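Local coordinates for protein CD38 molecule (Bos taurus, PDB 3P5S) that belongs to the ADP-ribosyl cyclase family of ecto-enzymes and holds the ligand AVU in a pocket, at residues G113-W118 against E186-S191. Sequence-based numbering, arbitrary orientation.
With AVU ([(2R,3S,4R,5R)-5-(6-amino-9H-purin-9-yl)-3,4-dihydroxytetrahydrofuran-2-yl]methyl [(2R,3R,4R)-4-fluoro-3-hydroxytetrahydrofuran-2-yl]methyl dihydrogen diphosphate), chain E.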
loop_
_atom_site.group_PDB
_atom_site.type_symbol
_atom_site.label_atom_id
_atom_site.label_comp_id
_atom_site.label_asym_id
_atom_site.label_seq_id
_atom_site.Cartn_x
_atom_site.Cartn_y
_atom_site.Cartn_z
ATOM N N GLY A 113 14.752 7.579 3.531
ATOM C CA GLY A 113 14.557 8.817 2.809
ATOM C C GLY A 113 13.908 8.696 1.447
ATOM O O GLY A 113 13.795 9.698 0.754
ATOM N N GLN A 114 13.485 7.497 1.046
ATOM C CA GLN A 114 12.872 7.331 -0.277
ATOM C C GLN A 114 11.405 6.920 -0.237
ATOM O O GLN A 114 10.796 6.694 -1.278
ATOM C CB GLN A 114 13.590 6.246 -1.091
ATOM C CG GLN A 114 15.012 6.542 -1.510
ATOM C CD GLN A 114 15.441 5.622 -2.649
ATOM O OE1 GLN A 114 14.623 5.246 -3.505
ATOM N NE2 GLN A 114 16.706 5.235 -2.655
ATOM N N GLN A 115 10.858 6.780 0.952
ATOM C CA GLN A 115 9.564 6.146 1.118
ATOM C C GLN A 115 8.418 7.137 0.957
ATOM O O GLN A 115 8.452 8.269 1.498
ATOM C CB GLN A 115 9.473 5.453 2.481
ATOM C CG GLN A 115 8.300 4.496 2.585
ATOM C CD GLN A 115 8.424 3.535 3.755
ATOM O OE1 GLN A 115 9.512 3.300 4.268
ATOM N NE2 GLN A 115 7.305 2.980 4.175
ATOM N N VAL A 116 7.403 6.707 0.218
ATOM C CA VAL A 116 6.237 7.551 -0.044
ATOM C C VAL A 116 4.919 6.841 0.250
ATOM O O VAL A 116 4.648 5.761 -0.273
ATOM C CB VAL A 116 6.233 8.063 -1.515
ATOM C CG1 VAL A 116 4.959 8.883 -1.801
ATOM C CG2 VAL A 116 7.486 8.886 -1.781
ATOM N N PHE A 117 4.103 7.450 1.104
ATOM C CA PHE A 117 2.747 6.973 1.373
ATOM C C PHE A 117 1.748 7.805 0.588
ATOM O O PHE A 117 2.081 8.894 0.122
ATOM C CB PHE A 117 2.411 7.108 2.856
ATOM C CG PHE A 117 3.286 6.283 3.762
ATOM C CD1 PHE A 117 2.868 5.038 4.193
ATOM C CD2 PHE A 117 4.511 6.759 4.191
ATOM C CE1 PHE A 117 3.650 4.269 5.020
ATOM C CE2 PHE A 117 5.322 5.987 5.026
ATOM C CZ PHE A 117 4.877 4.742 5.451
ATOM N N TRP A 118 0.530 7.294 0.439
ATOM C CA TRP A 118 -0.534 8.047 -0.206
ATOM C C TRP A 118 -1.886 7.589 0.332
ATOM O O TRP A 118 -2.006 6.506 0.907
ATOM C CB TRP A 118 -0.489 7.849 -1.725
ATOM C CG TRP A 118 -0.456 6.393 -2.120
ATOM C CD1 TRP A 118 0.661 5.629 -2.314
ATOM C CD2 TRP A 118 -1.582 5.524 -2.339
ATOM N NE1 TRP A 118 0.304 4.349 -2.662
ATOM C CE2 TRP A 118 -1.064 4.250 -2.672
ATOM C CE3 TRP A 118 -2.974 5.700 -2.300
ATOM C CZ2 TRP A 118 -1.889 3.157 -2.945
ATOM C CZ3 TRP A 118 -3.800 4.600 -2.582
ATOM C CH2 TRP A 118 -3.252 3.357 -2.918
ATOM N N GLU A 186 1.305 -2.366 7.001
ATOM C CA GLU A 186 1.811 -2.296 8.368
ATOM C C GLU A 186 3.319 -2.476 8.397
ATOM O O GLU A 186 4.042 -1.666 8.994
ATOM C CB GLU A 186 1.155 -3.352 9.267
ATOM C CG GLU A 186 1.491 -3.130 10.738
ATOM C CD GLU A 186 1.142 -4.321 11.629
ATOM O OE1 GLU A 186 0.096 -4.968 11.415
ATOM O OE2 GLU A 186 1.937 -4.607 12.540
ATOM N N ARG A 187 3.795 -3.545 7.750
ATOM C CA ARG A 187 5.227 -3.804 7.672
ATOM C C ARG A 187 5.979 -2.705 6.928
ATOM O O ARG A 187 7.090 -2.351 7.322
ATOM C CB ARG A 187 5.520 -5.151 7.021
ATOM C CG ARG A 187 4.850 -6.331 7.699
ATOM C CD ARG A 187 5.648 -6.840 8.933
ATOM N NE ARG A 187 7.100 -6.678 8.779
ATOM C CZ ARG A 187 7.967 -7.682 8.619
ATOM N NH1 ARG A 187 7.542 -8.934 8.583
ATOM N NH2 ARG A 187 9.266 -7.439 8.484
ATOM N N PHE A 188 5.375 -2.186 5.853
ATOM C CA PHE A 188 5.890 -1.048 5.120
ATOM C C PHE A 188 6.135 0.138 6.075
ATOM O O PHE A 188 7.166 0.791 6.015
ATOM C CB PHE A 188 4.845 -0.675 4.061
ATOM C CG PHE A 188 5.255 0.409 3.078
ATOM C CD1 PHE A 188 6.356 0.273 2.241
ATOM C CD2 PHE A 188 4.435 1.512 2.904
ATOM C CE1 PHE A 188 6.674 1.263 1.292
ATOM C CE2 PHE A 188 4.728 2.495 1.953
ATOM C CZ PHE A 188 5.854 2.375 1.138
ATOM N N ALA A 189 5.164 0.438 6.921
ATOM C CA ALA A 189 5.254 1.618 7.790
ATOM C C ALA A 189 6.226 1.369 8.925
ATOM O O ALA A 189 6.935 2.278 9.349
ATOM C CB ALA A 189 3.847 1.981 8.355
ATOM N N GLU A 190 6.241 0.141 9.440
ATOM C CA GLU A 190 7.158 -0.196 10.529
ATOM C C GLU A 190 8.625 -0.095 10.133
ATOM O O GLU A 190 9.474 0.127 11.002
ATOM C CB GLU A 190 6.852 -1.590 11.110
ATOM C CG GLU A 190 5.489 -1.668 11.787
ATOM C CD GLU A 190 5.093 -3.080 12.205
ATOM O OE1 GLU A 190 5.773 -4.048 11.797
ATOM O OE2 GLU A 190 4.100 -3.213 12.951
ATOM N N SER A 191 8.929 -0.259 8.836
ATOM C CA SER A 191 10.316 -0.302 8.386
ATOM C C SER A 191 10.821 1.072 7.904
ATOM O O SER A 191 12.009 1.257 7.667
ATOM C CB SER A 191 10.483 -1.344 7.273
ATOM O OG SER A 191 9.712 -0.973 6.155
HETATM N N1 AVU E . -2.979 -2.258 -5.433
HETATM C C2 AVU E . -4.300 -2.494 -5.312
HETATM N N3 AVU E . -4.924 -2.103 -4.180
HETATM C C4 AVU E . -4.266 -1.494 -3.176
HETATM C C5 AVU E . -2.910 -1.239 -3.276
HETATM C C6 AVU E . -2.287 -1.646 -4.443
HETATM N N6 AVU E . -0.879 -1.417 -4.613
HETATM N N7 AVU E . -2.527 -0.621 -2.127
HETATM C C8 AVU E . -3.619 -0.511 -1.326
HETATM N N9 AVU E . -4.685 -1.043 -1.981
HETATM P PA AVU E . -7.368 4.618 -0.205
HETATM P PB AVU E . -5.446 3.987 1.746
HETATM C "C1'" AVU E . -6.090 -1.146 -1.580
HETATM O O1A AVU E . -8.481 5.139 0.661
HETATM O O1B AVU E . -6.529 3.064 2.273
HETATM C C1R AVU E . -0.846 1.582 2.064
HETATM C "C2'" AVU E . -6.338 -1.251 -0.118
HETATM O "O2'" AVU E . -7.162 -2.347 0.162
HETATM O O2A AVU E . -7.239 5.368 -1.515
HETATM O O2B AVU E . -4.883 4.927 2.785
HETATM C C2R AVU E . 0.074 2.413 1.230
HETATM F F2R AVU E . 0.049 1.874 0.011
HETATM C "C3'" AVU E . -6.957 0.000 0.263
HETATM O "O3'" AVU E . -7.978 -0.205 1.167
HETATM O O3A AVU E . -5.982 4.814 0.517
HETATM C C3R AVU E . -0.538 3.701 1.117
HETATM O O3R AVU E . 0.274 4.682 1.713
HETATM C "C4'" AVU E . -7.410 0.692 -1.032
HETATM O "O4'" AVU E . -6.916 -0.061 -2.097
HETATM C C4R AVU E . -1.862 3.613 1.800
HETATM O O4R AVU E . -1.797 2.431 2.602
HETATM C "C5'" AVU E . -7.008 2.179 -1.148
HETATM O "O5'" AVU E . -7.719 3.071 -0.345
HETATM C C5R AVU E . -3.005 3.607 0.838
HETATM O O5R AVU E . -4.231 3.062 1.212
HETATM O O HOH W 1 10.623 0.813 4.505
#
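Gln115 NE2 donates a nearly straight bond to the carbonyl O of Phe188 in helix 176-191 (2.9 Å, 163° at the hydrogen), approaching from well above the carbonyl plane. The same nitrogen lies 3.1 Å above the centre of the Phe188 ring, the amide and ring planes inclined at 43°; with CG anti to the backbone N and the chain extended beyond it, Gln115 reaches over that face. At the other end of the amide, OE1 accepts from a water that also bonds Ser191 OG, and the two links probably hold the amide in its rotation.

The Phe188 ring also turns an edge to the face of Phe117 in an offset edge-to-face pair, centroids 5.0 Å apart and planes at 60°. Ala189 CA meets the rim of Phe117 in its plane, 3.9 Å from CZ. Near another part of that rim lies O3R of AVU, which accepts a bond from Trp118 N (2.9 Å), while C5R of AVU sits over one face of the Trp118 indole, toward its rim. Helix 176-191 thereby packs on strand 115-119, an outermost strand of the parallel four-stranded sheet, whose Phe117 and Trp118 line the AVU pocket of this ADP-ribosyl cyclase family protein.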